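Local coordinates for farnesyl pyrophosphate synthase (Pseudomonas aeruginosa, PDB 3ZOU), which probably catalyses the condensation of geranyl diphosphate with isopentenyl diphosphate to give farnesyl diphosphate, at residues 206-211 and 272-277; 64-69 and 194-199. One frame throughout, in Å; residues are numbered along the deposited sequence. Where two conformers were deposited one is given.

Contact 1: 206-211 and 272-277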
# COMPACT_ATOMS: atom_id res chain seq x y z
N ALA A 206 17.20 -18.76 -3.88
CA ALA A 206 18.31 -18.22 -3.19
C ALA A 206 19.33 -17.69 -4.22
O ALA A 206 19.97 -16.65 -4.02
CB ALA A 206 18.94 -19.27 -2.28
N ALA A 207 19.57 -18.49 -5.27
CA ALA A 207 20.47 -18.06 -6.31
C ALA A 207 20.03 -16.81 -6.98
O ALA A 207 20.82 -15.92 -7.24
CB ALA A 207 20.62 -19.18 -7.35
N LEU A 208 18.76 -16.76 -7.28
CA LEU A 208 18.19 -15.56 -7.90
C LEU A 208 18.25 -14.37 -6.99
O LEU A 208 18.47 -13.22 -7.43
CB LEU A 208 16.77 -15.86 -8.44
CG LEU A 208 16.65 -16.65 -9.74
CD1 LEU A 208 15.23 -17.09 -9.93
CD2 LEU A 208 17.13 -15.88 -10.97
N GLU A 209 18.10 -14.61 -5.67
CA GLU A 209 18.34 -13.53 -4.69
C GLU A 209 19.79 -12.98 -4.67
O GLU A 209 19.99 -11.77 -4.67
CB GLU A 209 17.87 -13.97 -3.31
CG GLU A 209 18.13 -12.90 -2.27
CD GLU A 209 17.67 -13.37 -0.90
OE1 GLU A 209 16.44 -13.34 -0.63
OE2 GLU A 209 18.52 -13.82 -0.12
N ARG A 210 20.77 -13.89 -4.78
CA ARG A 210 22.15 -13.47 -4.89
C ARG A 210 22.37 -12.62 -6.16
O ARG A 210 23.12 -11.62 -6.12
CB ARG A 210 23.08 -14.69 -4.85
CG ARG A 210 23.15 -15.31 -3.50
CD ARG A 210 24.40 -16.24 -3.45
NE ARG A 210 24.28 -17.36 -4.31
CZ ARG A 210 23.53 -18.44 -4.07
NH1 ARG A 210 22.79 -18.58 -2.97
NH2 ARG A 210 23.51 -19.42 -4.95
N TYR A 211 21.81 -13.09 -7.25
CA TYR A 211 21.86 -12.34 -8.51
C TYR A 211 21.38 -10.93 -8.29
O TYR A 211 21.97 -9.96 -8.74
CB TYR A 211 21.09 -13.13 -9.60
CG TYR A 211 20.84 -12.30 -10.86
CD1 TYR A 211 19.75 -11.47 -10.96
CD2 TYR A 211 21.75 -12.28 -11.87
CE1 TYR A 211 19.51 -10.68 -12.04
CE2 TYR A 211 21.55 -11.46 -12.99
CZ TYR A 211 20.42 -10.67 -13.10
OH TYR A 211 20.23 -9.85 -14.17
N ALA A 272 27.78 -15.61 -11.56
CA ALA A 272 28.08 -16.85 -10.80
C ALA A 272 26.84 -17.40 -10.12
O ALA A 272 26.63 -18.57 -10.03
CB ALA A 272 29.12 -16.59 -9.77
N ALA A 273 25.97 -16.48 -9.63
CA ALA A 273 24.74 -16.93 -9.03
C ALA A 273 23.86 -17.67 -10.01
O ALA A 273 23.07 -18.49 -9.58
CB ALA A 273 23.96 -15.75 -8.51
N LEU A 274 24.00 -17.43 -11.32
CA LEU A 274 23.23 -18.12 -12.30
C LEU A 274 23.96 -19.33 -12.97
O LEU A 274 23.48 -19.83 -13.94
CB LEU A 274 22.81 -17.14 -13.38
CG LEU A 274 22.05 -15.92 -12.91
CD1 LEU A 274 21.76 -15.04 -14.15
CD2 LEU A 274 20.79 -16.42 -12.27
N ASP A 275 25.07 -19.73 -12.39
CA ASP A 275 25.77 -20.94 -12.87
C ASP A 275 24.85 -22.12 -12.72
O ASP A 275 24.16 -22.32 -11.69
CB ASP A 275 27.10 -21.16 -12.14
CG ASP A 275 28.18 -20.24 -12.65
OD1 ASP A 275 28.08 -19.77 -13.82
OD2 ASP A 275 29.14 -20.02 -11.87
N GLY A 276 24.76 -22.91 -13.76
CA GLY A 276 23.84 -24.04 -13.69
C GLY A 276 22.43 -23.74 -14.12
O GLY A 276 21.66 -24.67 -14.42
N PHE A 277 22.04 -22.47 -14.20
CA PHE A 277 20.77 -22.19 -14.82
C PHE A 277 20.90 -22.45 -16.32
O PHE A 277 21.95 -22.23 -16.91
CB PHE A 277 20.32 -20.74 -14.61
CG PHE A 277 19.75 -20.46 -13.25
CD1 PHE A 277 20.53 -20.54 -12.11
CD2 PHE A 277 18.44 -20.10 -13.12
CE1 PHE A 277 20.02 -20.25 -10.85
CE2 PHE A 277 17.91 -19.81 -11.85
CZ PHE A 277 18.70 -19.88 -10.74

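Contact 2: 64-69 and 194-199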
# COMPACT_ATOMS: atom_id res chain seq x y z
N GLN A 64 4.15 -14.39 -19.77
CA GLN A 64 2.84 -13.88 -19.44
C GLN A 64 2.37 -14.23 -17.99
O GLN A 64 1.60 -13.49 -17.44
CB GLN A 64 1.79 -14.25 -20.50
CG GLN A 64 1.59 -15.73 -20.75
CD GLN A 64 2.48 -16.27 -21.90
OE1 GLN A 64 3.58 -15.76 -22.20
NE2 GLN A 64 1.97 -17.31 -22.56
N ARG A 65 2.87 -15.31 -17.39
CA ARG A 65 2.55 -15.70 -16.06
C ARG A 65 2.96 -14.58 -15.09
O ARG A 65 2.38 -14.47 -14.00
CB ARG A 65 3.25 -16.97 -15.61
CG ARG A 65 2.82 -18.19 -16.48
CD ARG A 65 3.65 -19.40 -16.15
NE ARG A 65 3.47 -19.81 -14.78
CZ ARG A 65 2.53 -20.63 -14.29
NH1 ARG A 65 1.68 -21.27 -15.13
NH2 ARG A 65 2.49 -20.93 -13.00
N ALA A 66 3.97 -13.83 -15.48
CA ALA A 66 4.53 -12.77 -14.58
C ALA A 66 3.92 -11.40 -14.83
O ALA A 66 4.40 -10.40 -14.33
CB ALA A 66 6.05 -12.71 -14.72
N ASP A 67 2.87 -11.33 -15.67
CA ASP A 67 2.30 -9.98 -15.96
C ASP A 67 1.88 -9.21 -14.70
O ASP A 67 2.17 -8.02 -14.59
CB ASP A 67 1.06 -10.07 -16.86
CG ASP A 67 1.42 -10.33 -18.36
OD1 ASP A 67 2.55 -10.12 -18.80
OD2 ASP A 67 0.48 -10.71 -19.14
N ALA A 68 1.19 -9.86 -13.79
CA ALA A 68 0.73 -9.14 -12.57
C ALA A 68 1.92 -8.72 -11.72
O ALA A 68 1.97 -7.59 -11.22
CB ALA A 68 -0.27 -9.94 -11.80
N ALA A 69 2.89 -9.62 -11.57
CA ALA A 69 4.16 -9.31 -10.89
C ALA A 69 4.85 -8.09 -11.47
O ALA A 69 5.23 -7.18 -10.71
CB ALA A 69 5.09 -10.49 -11.00
N ALA A 194 10.04 -15.19 -10.29
CA ALA A 194 10.41 -16.59 -10.04
C ALA A 194 9.21 -17.34 -9.50
O ALA A 194 8.89 -18.45 -9.87
CB ALA A 194 11.59 -16.67 -9.10
N LEU A 195 8.45 -16.71 -8.58
CA LEU A 195 7.28 -17.36 -8.05
C LEU A 195 6.23 -17.61 -9.13
O LEU A 195 5.54 -18.62 -9.08
CB LEU A 195 6.72 -16.50 -6.87
CG LEU A 195 7.53 -16.54 -5.57
CD1 LEU A 195 7.12 -15.40 -4.67
CD2 LEU A 195 7.40 -17.88 -4.85
N ALA A 196 6.07 -16.66 -10.03
CA ALA A 196 5.12 -16.69 -11.10
C ALA A 196 5.46 -17.83 -12.08
O ALA A 196 4.55 -18.22 -12.81
CB ALA A 196 5.09 -15.39 -11.89
N SER A 197 6.69 -18.28 -12.09
CA SER A 197 7.06 -19.41 -13.02
C SER A 197 6.28 -20.70 -12.68
O SER A 197 6.10 -21.55 -13.57
CB SER A 197 8.52 -19.75 -12.93
OG SER A 197 8.91 -20.39 -11.74
N GLY A 198 5.92 -20.90 -11.41
CA GLY A 198 5.32 -22.16 -10.95
C GLY A 198 6.37 -23.23 -10.67
O GLY A 198 6.00 -24.33 -10.28
N ARG A 199 7.65 -22.89 -10.83
CA ARG A 199 8.77 -23.83 -10.72
C ARG A 199 9.83 -23.32 -9.76
O ARG A 199 11.00 -23.73 -9.82
CB ARG A 199 9.37 -24.11 -12.11
CG ARG A 199 8.31 -24.51 -13.13
CD ARG A 199 8.71 -24.53 -14.62
NE ARG A 199 7.50 -24.67 -15.46
CZ ARG A 199 7.50 -24.86 -16.78
NH1 ARG A 199 8.64 -24.98 -17.46
NH2 ARG A 199 6.34 -24.95 -17.44
O HOH W 1 3.03 -19.50 -10.26

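Contact 1: 206-211 and 272-277
Helix 202-227 meets the C-terminal end of helix 256-273 and the type II turn Leu274-Phe277 in the all-helical prenyl synthase fold. Two alanines bring the backbones together, with CA atoms of Ala207 and Ala273 5.2 Å apart. Ala207 CB lies 3.4 Å from Ala273 O, and Ala273 CB in turn lies 3.4 Å from Ala207 O, so each methyl rests against the other residue's carbonyl. The turn then folds Phe277 back: with CG anti to its carbonyl carbon (chi1 -78°), the ring reaches helix 202-227 and meets Ala207 CB edge-on through CE1 at 3.7 Å. One face of this ring is covered over its centre by Leu274 CD2 from the same turn. Leu208, its CG also anti to the carbonyl carbon, sets CG 4.0 Å from Phe277 CZ and crosses Leu274 at about a right angle, the two CD2 methyls touching. The other branch of Leu274, CD1, packs obliquely on Tyr211 CD2 at 3.6 Å. Tyr211 has CG anti to its backbone N (chi1 168°), which carries the ring past Leu274 toward helix 282-293, where OH is hydrogen-bonded to Leu284 O. Arg210 bends at chi3, laying a face of its guanidinium over Ala207 CA, off its centre. No hydrogen bond joins the two segments; cohesion comes from apolar shape fit, and the hydroxyl of the buried Tyr211 has its hydrogen bond on helix 282-293.

Contact 2: 64-69 and 194-199
Two helix ends meet here in the all-alpha prenyl synthase fold: the 3-10 turn that leads into helix 67-85, with Ala66 as its N-cap residue, and the C-terminal end of helix 171-196. Arg65 reaches alongside the last turn of the latter. Its CG stands anti to the carbonyl carbon (chi1 -63°) and the chain bends at chi3 (62°), turning the guanidinium edge onto Ala196 O. NE donates to that oxygen at 2.8 Å with an N-H...O angle of 151°; the donor lies in the carbonyl plane and the oxygen close to the guanidinium plane. The positive group thus sits where carbonyls at a helix C-terminus point outward, probably a favourable electrostatic setting. Ala196 CB rests against the backbone of the other segment, 3.6 Å from Arg65 O, with Ala66 CA next to it. Gly198, the first residue to leave helical phi/psi, has positive phi, and its CA lies 3.7 Å from Arg65 NH2. Ser197 turns its side chain from Arg65; its OG accepts from Arg199 N, an ST turn, and also donates to Ala194 O. A water takes a weak bond from Arg65 NH2 and lies 2.9 Å from Leu195 O, to which it can donate.

In the fold
From the N terminus, the chain passes through 64-69 into helix 67-85 and returns 125 residues later at the end of helix 171-196, where contact 2 closes a long, mainly helical loop. After a short connection helix 202-227 begins, and 206-211 opens contact 1, closed 61 residues on by 272-277. The loops therefore follow in series, neither nested nor crossed. Their centres lie about 18 Å apart, yet the contacts touch: Leu208 CD1 of contact 1 packs on Ala194 CB of contact 2, and Leu59 lies against Leu208, Phe277, Ala194 and Ser197. Together they tie the start of helix 67-85 through helices 171-196 and 202-227 to the end of helix 256-273.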